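Local coordinates for protein translation elongation factor 1A (Methanosarcina mazei, PDB 3WND) that binds cysteinyl-tRNA(Cys) in its GTP-bound form and probably acts as a translation elongation factor, at residues 72-77 against 360-365; 121-126 against 155-160; 193-198 against 217-222; 234-239 against 255-260; 302-307 against 352-357. One frame throughout, in Å; residues are numbered along the deposited sequence. Where two conformers were deposited one is given.

Interaction 1: residues 72-77 against 360-365; sequences KTLKSL and TQRFAA
L74 wedges its two methyl carbons between R362 and F363, and the pair illustrates how one leucine can serve a flat cation and an aromatic ring together. Its CD2 sits over the centre of the R362 guanidinium, 3.4 Å above the plane, with the central carbon R362 CZ at 3.5 Å from L74 CD2. The other branch, CD1, lies over a face of the F363 ring and also meets R362 CB at 3.8 Å. L74 and F363 come at each other from opposite directions, and L74 CD2 reaches F363 CE2 at 3.8 Å. L77 adds a lighter, oblique touch from its CD2 to F363 CZ at 4.1 Å. These residues join the first turn of helix 74-83 in the nucleotide-binding domain to the start of strand 363-369 in the C-terminal beta domain, an inter-domain seam of the EF-Tu/SelB architecture. T73 is the N-cap of that helix, its OG1 accepting from S76 N. The arginine reaches the leucine through a bend at chi3 (-79°), which lays the guanidinium flat against the methyl. K72 O lies at the edge of the group, in its plane, 3.5 Å from R362 NH1 and not bonded to it. The charge is met by a salt bridge from NH2 to E102, and P71 O accepts from the same nitrogen. F363 is held at its backbone by Q361, whose OE1 accepts from F363 N while NE2 donates to F363 O, in the carbonyl plane and on a lone pair, at 2.9 Å. Helix 98-109 touches the F363 ring through A106 and L109.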
# COMPACT_ATOMS: atom_id res chain seq x y z
N LYS A 72 -11.60 -10.69 0.85
CA LYS A 72 -11.24 -12.08 1.23
C LYS A 72 -9.94 -12.13 2.02
O LYS A 72 -9.89 -12.79 3.07
CB LYS A 72 -11.10 -12.95 -0.02
CG LYS A 72 -10.63 -14.40 0.25
CD LYS A 72 -10.34 -15.11 -1.09
CE LYS A 72 -8.87 -15.04 -1.56
NZ LYS A 72 -8.63 -14.70 -3.00
N THR A 73 -8.89 -11.46 1.53
CA THR A 73 -7.62 -11.43 2.26
C THR A 73 -7.26 -9.94 2.60
O THR A 73 -7.53 -8.99 1.83
CB THR A 73 -6.41 -11.99 1.47
OG1 THR A 73 -6.05 -11.07 0.40
CG2 THR A 73 -6.70 -13.33 0.93
N LEU A 74 -6.57 -9.78 3.72
CA LEU A 74 -5.92 -8.50 4.04
C LEU A 74 -4.69 -8.21 3.27
O LEU A 74 -4.40 -7.06 2.96
CB LEU A 74 -5.59 -8.45 5.54
CG LEU A 74 -6.84 -8.58 6.46
CD1 LEU A 74 -6.43 -8.44 7.93
CD2 LEU A 74 -8.03 -7.69 6.13
N LYS A 75 -3.88 -9.24 3.01
CA LYS A 75 -2.62 -9.04 2.26
C LYS A 75 -2.86 -8.27 0.95
O LYS A 75 -2.04 -7.41 0.56
CB LYS A 75 -1.99 -10.45 2.03
CG LYS A 75 -0.90 -10.53 0.95
CD LYS A 75 -0.41 -11.97 0.78
CE LYS A 75 0.81 -12.04 -0.21
NZ LYS A 75 1.57 -13.35 -0.22
N SER A 76 -4.00 -8.54 0.27
CA SER A 76 -4.24 -7.84 -0.99
C SER A 76 -4.34 -6.34 -0.71
O SER A 76 -3.70 -5.51 -1.41
CB SER A 76 -5.53 -8.39 -1.62
OG SER A 76 -5.89 -7.62 -2.85
N LEU A 77 -5.14 -5.98 0.29
CA LEU A 77 -5.30 -4.57 0.62
C LEU A 77 -4.00 -3.92 1.09
O LEU A 77 -3.64 -2.82 0.69
CB LEU A 77 -6.36 -4.43 1.74
CG LEU A 77 -6.64 -3.01 2.27
CD1 LEU A 77 -7.32 -2.16 1.24
CD2 LEU A 77 -7.48 -3.15 3.54
N THR A 360 -14.53 -9.70 12.65
CA THR A 360 -15.20 -9.04 11.51
C THR A 360 -14.42 -7.85 10.98
O THR A 360 -14.19 -7.74 9.76
CB THR A 360 -16.61 -8.53 11.95
OG1 THR A 360 -17.32 -9.62 12.53
CG2 THR A 360 -17.41 -7.97 10.78
N GLN A 361 -14.08 -6.97 11.87
CA GLN A 361 -13.18 -5.83 11.57
C GLN A 361 -11.83 -6.45 12.09
O GLN A 361 -11.64 -6.62 13.26
CB GLN A 361 -13.63 -4.60 12.38
CG GLN A 361 -12.94 -3.28 11.96
CD GLN A 361 -11.45 -3.29 12.19
OE1 GLN A 361 -10.66 -3.51 11.22
NE2 GLN A 361 -11.04 -3.09 13.46
N ARG A 362 -10.92 -6.69 11.16
CA ARG A 362 -9.76 -7.53 11.47
C ARG A 362 -8.53 -6.75 11.93
O ARG A 362 -7.56 -7.35 12.33
CB ARG A 362 -9.41 -8.40 10.26
CG ARG A 362 -10.53 -9.36 9.97
CD ARG A 362 -10.44 -10.04 8.60
NE ARG A 362 -10.91 -9.12 7.56
CZ ARG A 362 -11.00 -9.44 6.28
NH1 ARG A 362 -10.65 -10.68 5.80
NH2 ARG A 362 -11.43 -8.50 5.44
N PHE A 363 -8.51 -5.45 11.75
CA PHE A 363 -7.31 -4.66 12.13
C PHE A 363 -7.33 -4.31 13.58
O PHE A 363 -8.32 -3.78 14.10
CB PHE A 363 -7.16 -3.40 11.27
CG PHE A 363 -6.79 -3.73 9.85
CD1 PHE A 363 -5.47 -4.14 9.53
CD2 PHE A 363 -7.77 -3.78 8.85
CE1 PHE A 363 -5.18 -4.53 8.16
CE2 PHE A 363 -7.48 -4.17 7.53
CZ PHE A 363 -6.16 -4.51 7.18
N ALA A 364 -6.23 -4.66 14.24
CA ALA A 364 -6.15 -4.54 15.68
C ALA A 364 -5.30 -3.40 16.19
O ALA A 364 -5.59 -2.86 17.26
CB ALA A 364 -5.64 -5.89 16.26
N ALA A 365 -4.23 -3.08 15.49
CA ALA A 365 -3.23 -2.19 16.07
C ALA A 365 -2.23 -1.82 15.02
O ALA A 365 -2.07 -2.56 14.03
CB ALA A 365 -2.46 -2.85 17.24

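Interaction 2: residues 121-126 against 155-160; sequences RSDSTH and NTNKSA
N157 ND2 donates to D123 OD2 at 2.9 Å, meeting the carboxylate from above its plane, 49° out of it, although the acceptor lies in the asparagine's own amide plane. A second hydrogen bond comes from the side-chain amide of N155, whose ND2 donates to S122 OG at 3.0 Å; each end has a further partner, N162 O for the amide and E165 for the hydroxyl. The carbonyl end of N155 is equally busy, since OD1 accepts from N157 N at 3.0 Å in an Asx turn and also from F164 N. N157 repeats the device, its OD1 accepting from S159 N. Replacing N155 by a valine would probably leave S122 OG one donor short and N157 N without its Asx partner, so the loop that carries N157 could drift from D123. Outside the polar network the fit is close. With its CG between the backbone N and the carbonyl carbon (chi1 60°), D123 sets OD1 3.2 Å from N155 CB while OD2 takes the N157 bond, and D123 CB meets A160 CB at 3.4 Å. D123 and T156 both bind GDP in another structure of this protein; none is bound here. The two loops are consistent with the fourth and fifth conserved motifs of the GTPase fold, its guanine-recognition end.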
# COMPACT_ATOMS: atom_id res chain seq x y z
N ARG A 121 -20.87 4.43 -8.86
CA ARG A 121 -22.23 4.01 -9.27
C ARG A 121 -23.17 5.18 -9.20
O ARG A 121 -24.36 4.98 -8.87
CB ARG A 121 -22.72 2.73 -8.53
CG ARG A 121 -21.73 1.59 -8.70
CD ARG A 121 -22.04 0.43 -7.84
NE ARG A 121 -23.21 -0.29 -8.28
CZ ARG A 121 -23.84 -1.20 -7.51
NH1 ARG A 121 -23.44 -1.49 -6.22
NH2 ARG A 121 -24.90 -1.81 -8.03
N SER A 122 -22.68 6.37 -9.55
CA SER A 122 -23.56 7.58 -9.39
C SER A 122 -24.87 7.49 -10.21
O SER A 122 -25.87 8.09 -9.85
CB SER A 122 -22.82 8.88 -9.75
OG SER A 122 -22.50 8.84 -11.16
N ASP A 123 -24.82 6.81 -11.36
CA ASP A 123 -26.02 6.65 -12.21
C ASP A 123 -27.13 5.81 -11.51
O ASP A 123 -28.30 5.85 -11.93
CB ASP A 123 -25.62 6.01 -13.55
CG ASP A 123 -25.00 4.65 -13.39
OD1 ASP A 123 -23.99 4.49 -12.62
OD2 ASP A 123 -25.49 3.73 -14.06
N SER A 124 -26.78 5.08 -10.45
CA SER A 124 -27.76 4.33 -9.70
C SER A 124 -28.42 5.05 -8.55
O SER A 124 -29.22 4.46 -7.85
CB SER A 124 -27.12 3.00 -9.20
OG SER A 124 -26.24 3.26 -8.12
N THR A 125 -28.15 6.34 -8.38
CA THR A 125 -28.58 7.08 -7.22
C THR A 125 -28.97 8.46 -7.65
O THR A 125 -29.15 8.69 -8.85
CB THR A 125 -27.51 7.06 -6.12
OG1 THR A 125 -28.04 7.65 -4.94
CG2 THR A 125 -26.24 7.75 -6.52
N HIS A 126 -29.21 9.38 -6.70
CA HIS A 126 -29.69 10.70 -6.99
C HIS A 126 -28.91 11.65 -6.19
O HIS A 126 -28.40 11.33 -5.09
CB HIS A 126 -31.20 10.87 -6.61
CG HIS A 126 -32.17 9.82 -7.21
ND1 HIS A 126 -32.62 9.88 -8.49
CD2 HIS A 126 -32.81 8.75 -6.63
CE1 HIS A 126 -33.49 8.86 -8.74
NE2 HIS A 126 -33.61 8.15 -7.60
N ASN A 155 -19.35 7.56 -12.12
CA ASN A 155 -19.65 6.21 -12.53
C ASN A 155 -18.71 5.93 -13.74
O ASN A 155 -18.08 6.86 -14.26
CB ASN A 155 -21.18 6.07 -12.97
CG ASN A 155 -21.52 6.92 -14.21
OD1 ASN A 155 -21.04 6.61 -15.33
ND2 ASN A 155 -22.35 7.99 -14.04
N THR A 156 -18.63 4.68 -14.07
CA THR A 156 -17.86 4.22 -15.22
C THR A 156 -18.83 3.46 -16.16
O THR A 156 -18.48 2.38 -16.73
CB THR A 156 -16.65 3.38 -14.83
OG1 THR A 156 -17.12 2.32 -14.01
CG2 THR A 156 -15.59 4.27 -14.11
N ASN A 157 -20.03 4.03 -16.35
CA ASN A 157 -21.07 3.44 -17.21
C ASN A 157 -21.33 4.24 -18.43
O ASN A 157 -21.92 5.29 -18.35
CB ASN A 157 -22.31 3.29 -16.37
CG ASN A 157 -23.45 2.64 -17.14
OD1 ASN A 157 -23.33 2.28 -18.32
ND2 ASN A 157 -24.59 2.56 -16.50
N LYS A 158 -20.79 3.81 -19.61
CA LYS A 158 -20.81 4.69 -20.78
C LYS A 158 -22.27 4.87 -21.28
O LYS A 158 -22.51 5.73 -22.11
CB LYS A 158 -19.96 4.07 -21.89
CG LYS A 158 -20.53 2.76 -22.34
CD LYS A 158 -19.91 2.39 -23.70
CE LYS A 158 -20.03 0.91 -24.01
NZ LYS A 158 -19.07 0.59 -25.13
N SER A 159 -23.21 4.04 -20.79
CA SER A 159 -24.62 4.04 -21.18
C SER A 159 -25.53 4.81 -20.22
O SER A 159 -26.73 4.98 -20.49
CB SER A 159 -25.13 2.61 -21.23
OG SER A 159 -24.34 1.89 -22.16
N ALA A 160 -24.97 5.28 -19.09
CA ALA A 160 -25.79 6.01 -18.14
C ALA A 160 -26.24 7.36 -18.73
O ALA A 160 -25.65 7.88 -19.68
CB ALA A 160 -24.95 6.32 -16.89

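Interaction 3: residues 193-198 against 217-222; sequences ARIFID and GISKDK
A193 and G217 meet by van der Waals contact alone, with no hydrogen bond across the segments, where the chain enters the central beta-barrel domain of the EF-Tu/SelB fold. Residues 193-198 begin the first barrel strand, 194-203; residues 217-222 follow the partner strand 207-216, where the chain passes into the short strand 218-220. The two backbones come close, A193 CA to G217 CA being 4.0 Å. A beta carbon on G217 would point straight at A193 and collide with its CA, and the backbone there has positive phi (76°), so the residue suits the place twice over. Further along, the end of I195 reaches S219: in one of its two conformers CD1 lies 3.6 Å from S219 OG, a contact that is doubtful because the other copy may not make it. I195 also rests on V255 and M257, and S219 touches M257 as well, so both are buried against strand 254-260. R194, between A193 and I195, points away from the 217-222 segment and forms salt bridges with E277 and D350, with F196 CE1 over one face of its guanidinium, 3.6 Å above the plane. Beside the glycine, A193 CB lies against the I218 carbonyl, 3.9 Å from I218 O.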
# COMPACT_ATOMS: atom_id res chain seq x y z
N ALA A 193 19.04 4.27 -0.60
CA ALA A 193 17.99 3.61 -1.34
C ALA A 193 17.40 2.38 -0.67
O ALA A 193 18.12 1.51 -0.10
CB ALA A 193 18.48 3.17 -2.73
N ARG A 194 16.05 2.27 -0.75
CA ARG A 194 15.39 1.01 -0.41
C ARG A 194 14.35 0.75 -1.47
O ARG A 194 13.63 1.73 -1.85
CB ARG A 194 14.64 1.10 0.96
CG ARG A 194 15.54 1.53 2.09
CD ARG A 194 14.72 1.65 3.40
NE ARG A 194 14.31 0.36 3.94
CZ ARG A 194 13.13 0.15 4.59
NH1 ARG A 194 12.11 1.08 4.59
NH2 ARG A 194 12.88 -1.04 5.16
N ILE A 195 14.25 -0.50 -1.91
CA ILE A 195 13.23 -0.89 -2.90
C ILE A 195 12.46 -2.05 -2.29
O ILE A 195 13.04 -3.05 -1.83
CB ILE A 195 13.92 -1.31 -4.24
CG1 ILE A 195 14.78 -0.11 -4.79
CG2 ILE A 195 12.80 -1.72 -5.29
CD1 ILE A 195 16.31 -0.41 -4.54
N PHE A 196 11.12 -1.95 -2.30
CA PHE A 196 10.27 -3.08 -1.82
C PHE A 196 9.81 -3.86 -3.04
O PHE A 196 9.42 -3.29 -4.02
CB PHE A 196 8.99 -2.54 -1.14
CG PHE A 196 9.18 -2.03 0.27
CD1 PHE A 196 10.46 -1.98 0.87
CD2 PHE A 196 8.07 -1.61 0.99
CE1 PHE A 196 10.61 -1.45 2.17
CE2 PHE A 196 8.24 -1.10 2.29
CZ PHE A 196 9.48 -1.02 2.84
N ILE A 197 9.97 -5.16 -3.02
CA ILE A 197 9.62 -6.01 -4.09
C ILE A 197 8.23 -6.59 -3.97
O ILE A 197 7.89 -7.11 -2.93
CB ILE A 197 10.63 -7.21 -4.09
CG1 ILE A 197 12.08 -6.69 -4.46
CG2 ILE A 197 10.12 -8.28 -5.05
CD1 ILE A 197 13.15 -7.72 -4.14
N ASP A 198 7.39 -6.43 -5.01
CA ASP A 198 6.05 -7.00 -4.87
C ASP A 198 5.88 -8.25 -5.73
O ASP A 198 4.94 -9.06 -5.49
CB ASP A 198 4.90 -5.96 -5.17
CG ASP A 198 5.13 -5.15 -6.37
OD1 ASP A 198 5.07 -5.66 -7.49
OD2 ASP A 198 5.29 -3.94 -6.21
N GLY A 217 15.37 7.18 -1.35
CA GLY A 217 16.65 7.27 -2.01
C GLY A 217 16.46 7.29 -3.53
O GLY A 217 15.38 7.51 -4.06
N ILE A 218 17.58 7.06 -4.20
CA ILE A 218 17.58 6.93 -5.67
C ILE A 218 18.35 5.66 -5.97
O ILE A 218 19.53 5.55 -5.64
CB ILE A 218 18.26 8.12 -6.40
CG1 ILE A 218 17.60 9.43 -5.99
CG2 ILE A 218 18.20 7.90 -7.94
CD1 ILE A 218 18.14 10.68 -6.67
N SER A 219 17.65 4.67 -6.59
CA SER A 219 18.35 3.42 -6.93
C SER A 219 19.02 3.64 -8.30
O SER A 219 18.48 4.31 -9.16
CB SER A 219 17.30 2.26 -7.01
OG SER A 219 17.90 1.09 -7.41
N LYS A 220 20.24 3.16 -8.46
CA LYS A 220 20.98 3.40 -9.70
C LYS A 220 21.32 2.11 -10.38
O LYS A 220 21.64 1.09 -9.73
CB LYS A 220 22.27 4.16 -9.38
CG LYS A 220 22.03 5.61 -8.95
CD LYS A 220 23.33 6.28 -8.47
CE LYS A 220 24.34 6.54 -9.55
NZ LYS A 220 23.75 7.58 -10.46
N ASP A 221 21.23 2.15 -11.72
CA ASP A 221 21.65 0.98 -12.50
C ASP A 221 23.11 0.66 -12.19
O ASP A 221 23.94 1.55 -12.01
CB ASP A 221 21.41 1.31 -13.99
CG ASP A 221 21.54 0.08 -14.89
OD1 ASP A 221 21.55 -1.08 -14.47
OD2 ASP A 221 21.54 0.32 -16.10
N LYS A 222 23.42 -0.65 -12.07
CA LYS A 222 24.74 -1.12 -11.73
C LYS A 222 25.07 -1.03 -10.23
O LYS A 222 26.17 -1.40 -9.83
CB LYS A 222 25.84 -0.57 -12.62
CG LYS A 222 25.44 -0.66 -14.12
CD LYS A 222 25.12 -2.18 -14.43
CE LYS A 222 25.16 -2.47 -15.91
NZ LYS A 222 24.02 -1.82 -16.49

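Interaction 4: residues 234-239 against 255-260; sequences IEIRSI and VGMRLK
R237 and S238 both face R258, a classic beta bulge that shifts the register of two antiparallel barrel strands, 232-241 and 254-260, by one residue. Before the bulge E235 pairs with K260 and I236 with L259; after it S238 pairs with R258 and I239 with M257. In the bulge R237 points toward the neighbouring strand, where its side chain, bent at chi3 (-70°), lies across the backbone like a bar in a groove. K260 CA sits over one face of its guanidinium and R258 NE over the opposite one. The aliphatic part fills the hollow beside K260, R237 CD reaching K260 CB at 3.7 Å. The two guanidinium planes are 35° apart with R237 NE and R258 NE at 4.1 Å, a like-charge approach that would probably carry some electrostatic cost. Nearby, E235 and K260 lie side by side, pointing the same way, E235 extended and K260 bent at chi3, and NZ of K260 bridges to OE1 of E235 at 3.1 Å, on the syn side but 26° out of the carboxylate plane.

The other face carries I236, I239, M257 and L259. M257, extended beyond CG, slots between the two isoleucines: its SD meets I236 CD1 at 4.0 Å and its CE meets I239 CD1 at 3.9 Å, while S219 of strand 218-220 touches all three. I234 CD1 abuts L259 CD1 at one end; at the other, V255 CG1 nests against I239 CG2, 3.7 Å apart.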
# COMPACT_ATOMS: atom_id res chain seq x y z
N ILE A 234 23.89 -8.41 -4.26
CA ILE A 234 23.30 -8.49 -5.58
C ILE A 234 23.78 -7.32 -6.37
O ILE A 234 24.36 -6.41 -5.79
CB ILE A 234 21.73 -8.57 -5.53
CG1 ILE A 234 21.17 -7.29 -4.82
CG2 ILE A 234 21.21 -9.79 -4.75
CD1 ILE A 234 19.67 -7.03 -5.11
N GLU A 235 23.65 -7.41 -7.71
CA GLU A 235 23.94 -6.20 -8.52
C GLU A 235 22.70 -5.95 -9.29
O GLU A 235 22.10 -6.91 -9.83
CB GLU A 235 25.14 -6.47 -9.53
CG GLU A 235 25.39 -5.31 -10.53
CD GLU A 235 26.38 -5.71 -11.60
OE1 GLU A 235 26.95 -6.84 -11.55
OE2 GLU A 235 26.52 -4.92 -12.56
N ILE A 236 22.36 -4.65 -9.44
CA ILE A 236 21.28 -4.26 -10.33
C ILE A 236 21.79 -4.18 -11.77
O ILE A 236 22.60 -3.28 -12.10
CB ILE A 236 20.74 -2.93 -9.88
CG1 ILE A 236 20.16 -3.12 -8.44
CG2 ILE A 236 19.64 -2.47 -10.90
CD1 ILE A 236 19.51 -1.85 -7.89
N ARG A 237 21.39 -5.14 -12.61
CA ARG A 237 21.85 -5.15 -14.00
C ARG A 237 21.11 -4.17 -14.92
O ARG A 237 21.69 -3.72 -15.93
CB ARG A 237 21.68 -6.55 -14.59
CG ARG A 237 22.55 -7.64 -14.05
CD ARG A 237 22.39 -9.00 -14.73
NE ARG A 237 21.11 -9.60 -14.43
CZ ARG A 237 20.78 -10.86 -14.70
NH1 ARG A 237 21.63 -11.61 -15.29
NH2 ARG A 237 19.55 -11.30 -14.38
N SER A 238 19.82 -3.86 -14.65
CA SER A 238 19.13 -2.79 -15.42
C SER A 238 17.90 -2.45 -14.61
O SER A 238 17.48 -3.22 -13.74
CB SER A 238 18.69 -3.25 -16.83
OG SER A 238 17.86 -4.40 -16.68
N ILE A 239 17.39 -1.25 -14.81
CA ILE A 239 16.13 -0.83 -14.18
C ILE A 239 15.24 -0.44 -15.35
O ILE A 239 15.65 0.40 -16.20
CB ILE A 239 16.41 0.40 -13.28
CG1 ILE A 239 17.56 0.08 -12.25
CG2 ILE A 239 15.11 0.83 -12.58
CD1 ILE A 239 17.88 1.22 -11.29
N VAL A 255 9.33 0.19 -10.51
CA VAL A 255 10.45 -0.33 -11.27
C VAL A 255 10.28 -1.83 -11.53
O VAL A 255 9.55 -2.60 -10.84
CB VAL A 255 11.86 -0.16 -10.53
CG1 VAL A 255 12.22 1.28 -10.38
CG2 VAL A 255 11.77 -0.97 -9.18
N GLY A 256 10.93 -2.19 -12.63
CA GLY A 256 11.25 -3.60 -12.85
C GLY A 256 12.78 -3.64 -12.86
O GLY A 256 13.43 -2.74 -13.42
N MET A 257 13.36 -4.60 -12.16
CA MET A 257 14.83 -4.66 -12.13
C MET A 257 15.34 -6.05 -12.45
O MET A 257 14.88 -7.10 -11.87
CB MET A 257 15.39 -4.27 -10.74
CG MET A 257 14.98 -2.84 -10.33
SD MET A 257 15.61 -2.54 -8.64
CE MET A 257 15.65 -0.73 -8.71
N ARG A 258 16.37 -6.07 -13.31
CA ARG A 258 17.09 -7.33 -13.59
C ARG A 258 18.16 -7.42 -12.56
O ARG A 258 19.00 -6.48 -12.41
CB ARG A 258 17.68 -7.27 -15.00
CG ARG A 258 17.55 -8.58 -15.73
CD ARG A 258 17.65 -8.34 -17.24
NE ARG A 258 19.03 -8.34 -17.74
CZ ARG A 258 19.64 -7.30 -18.34
NH1 ARG A 258 19.05 -6.08 -18.52
NH2 ARG A 258 20.89 -7.47 -18.74
N LEU A 259 18.18 -8.52 -11.81
CA LEU A 259 19.17 -8.67 -10.72
C LEU A 259 20.16 -9.81 -11.10
O LEU A 259 19.77 -10.87 -11.61
CB LEU A 259 18.45 -9.14 -9.42
CG LEU A 259 17.31 -8.21 -8.93
CD1 LEU A 259 16.85 -8.81 -7.60
CD2 LEU A 259 17.76 -6.75 -8.89
N LYS A 260 21.43 -9.56 -10.79
CA LYS A 260 22.51 -10.59 -10.80
C LYS A 260 22.79 -11.13 -9.37
O LYS A 260 22.76 -10.38 -8.33
CB LYS A 260 23.84 -10.02 -11.44
CG LYS A 260 24.88 -11.13 -11.78
CD LYS A 260 26.27 -10.62 -12.21
CE LYS A 260 26.22 -9.63 -13.36
NZ LYS A 260 27.58 -9.05 -13.60

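Interaction 5: residues 302-307 against 352-357; sequences LHLFVG and FLLANL
V306 and F352 bring their side chains tightly together at one end of this antiparallel pair: V306 CG2 stands over the centre of the F352 ring, 3.6 Å from the centroid and only 5° off the normal, a CH-pi contact. With CG2 opposite the backbone N (chi1 65°, measured to CG1), the valine lays that methyl on the ring. L304 closes the ring's edge, its CD1 3.6 Å from F352 CD1. If a serine stood in place of F352, V306 CG2 and L304 CD1 would probably lose the surface they rest on and a gap would open among the leucines. Along the strands four backbone bonds join H303 with A355 and F305 with L353, the shortest being H303 N to A355 O at 2.7 Å. On the other face F305 CE2 brings its ring edge to A355 CB at 3.9 Å.

The corner of H303 and exposed L357 is looser. L357 lays its CD1 over a face of the H303 ring, 3.8 Å from the centroid and 20° off the normal, while H303 NE2 binds a citrate probably left from crystallisation.

Helix 74-83 covers the F305, L353 and A355 face through L74 and I78; L304, F352 and L354 turn instead into the C-terminal barrel, against strands 282-289 and 333-340.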
# COMPACT_ATOMS: atom_id res chain seq x y z
N LEU A 302 -1.92 -13.36 16.36
CA LEU A 302 -2.22 -12.14 15.55
C LEU A 302 -1.60 -12.36 14.18
O LEU A 302 -0.89 -13.38 13.98
CB LEU A 302 -1.74 -10.84 16.21
CG LEU A 302 -2.45 -10.42 17.50
CD1 LEU A 302 -1.65 -9.33 18.20
CD2 LEU A 302 -3.92 -10.01 17.32
N HIS A 303 -1.90 -11.48 13.22
CA HIS A 303 -1.22 -11.51 11.96
C HIS A 303 -0.48 -10.23 11.84
O HIS A 303 -1.01 -9.15 12.17
CB HIS A 303 -2.20 -11.64 10.80
CG HIS A 303 -1.71 -12.51 9.72
ND1 HIS A 303 -1.59 -13.89 9.84
CD2 HIS A 303 -1.34 -12.17 8.39
CE1 HIS A 303 -1.06 -14.36 8.69
NE2 HIS A 303 -0.99 -13.33 7.78
N LEU A 304 0.79 -10.30 11.43
CA LEU A 304 1.64 -9.11 11.39
C LEU A 304 1.93 -8.73 9.93
O LEU A 304 2.27 -9.59 9.08
CB LEU A 304 2.96 -9.40 12.14
CG LEU A 304 4.07 -8.33 12.17
CD1 LEU A 304 4.92 -8.50 13.42
CD2 LEU A 304 4.95 -8.43 10.90
N PHE A 305 1.78 -7.46 9.65
CA PHE A 305 2.17 -6.91 8.33
C PHE A 305 3.23 -5.82 8.52
O PHE A 305 3.09 -4.94 9.34
CB PHE A 305 0.94 -6.16 7.76
CG PHE A 305 -0.22 -7.07 7.48
CD1 PHE A 305 -0.41 -7.60 6.22
CD2 PHE A 305 -1.05 -7.45 8.53
CE1 PHE A 305 -1.47 -8.53 6.02
CE2 PHE A 305 -2.13 -8.33 8.31
CZ PHE A 305 -2.33 -8.88 7.09
N VAL A 306 4.34 -5.94 7.77
CA VAL A 306 5.35 -4.89 7.77
C VAL A 306 5.88 -4.87 6.36
O VAL A 306 6.16 -5.91 5.77
CB VAL A 306 6.43 -5.06 8.86
CG1 VAL A 306 7.27 -6.32 8.60
CG2 VAL A 306 7.32 -3.80 8.98
N GLY A 307 5.99 -3.66 5.78
CA GLY A 307 6.34 -3.59 4.37
C GLY A 307 5.33 -4.40 3.54
O GLY A 307 4.09 -4.23 3.71
N PHE A 352 4.36 -1.25 11.44
CA PHE A 352 3.80 -2.62 11.51
C PHE A 352 2.27 -2.46 11.74
O PHE A 352 1.81 -1.61 12.48
CB PHE A 352 4.33 -3.34 12.75
CG PHE A 352 5.77 -3.82 12.63
CD1 PHE A 352 6.03 -5.17 12.47
CD2 PHE A 352 6.85 -2.92 12.72
CE1 PHE A 352 7.35 -5.64 12.43
CE2 PHE A 352 8.16 -3.37 12.59
CZ PHE A 352 8.42 -4.76 12.50
N LEU A 353 1.51 -3.33 11.11
CA LEU A 353 0.08 -3.47 11.40
C LEU A 353 -0.16 -4.87 11.97
O LEU A 353 0.49 -5.84 11.57
CB LEU A 353 -0.74 -3.41 10.16
CG LEU A 353 -0.92 -2.08 9.52
CD1 LEU A 353 -1.96 -2.22 8.33
CD2 LEU A 353 -1.30 -0.94 10.47
N LEU A 354 -1.03 -4.96 12.97
CA LEU A 354 -1.41 -6.27 13.52
C LEU A 354 -2.90 -6.47 13.30
O LEU A 354 -3.69 -5.54 13.49
CB LEU A 354 -1.20 -6.22 15.05
CG LEU A 354 0.29 -5.99 15.41
CD1 LEU A 354 0.48 -5.84 16.92
CD2 LEU A 354 1.20 -7.10 14.85
N ALA A 355 -3.23 -7.71 12.96
CA ALA A 355 -4.62 -8.06 12.66
C ALA A 355 -5.01 -9.31 13.41
O ALA A 355 -4.13 -10.10 13.83
CB ALA A 355 -4.83 -8.23 11.13
N ASN A 356 -6.33 -9.51 13.55
CA ASN A 356 -6.89 -10.79 13.99
C ASN A 356 -7.82 -11.27 12.91
O ASN A 356 -8.85 -10.68 12.67
CB ASN A 356 -7.63 -10.66 15.37
CG ASN A 356 -8.19 -11.98 15.86
OD1 ASN A 356 -8.44 -12.92 15.06
ND2 ASN A 356 -8.48 -12.06 17.13
N LEU A 357 -7.35 -12.23 12.15
CA LEU A 357 -8.04 -12.61 10.93
C LEU A 357 -9.37 -13.21 11.19
O LEU A 357 -10.12 -13.39 10.22
CB LEU A 357 -7.22 -13.58 10.09
CG LEU A 357 -5.80 -13.18 9.69
CD1 LEU A 357 -5.04 -14.23 8.98
CD2 LEU A 357 -5.87 -11.97 8.78

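How the interactions relate
Read from the N terminus, interaction 1 opens first and closes last: 72-77 in the nucleotide-binding domain is joined by 360-365 near the C terminus, so the other four contacts nest inside its loop. These run in series without crossing. Interaction 2 joins two loops of the nucleotide-binding domain, about 29 Å from interaction 1 between centres. Interactions 3 and 4 follow in the central barrel and touch, K222 N bonding to I236 O at 2.8 Å. Interaction 5 lies in the last domain and abuts interaction 1 through neighbouring strands 352-355 and 363-369, while F196 of interaction 3 packs on G307 of interaction 5, linking the two beta domains.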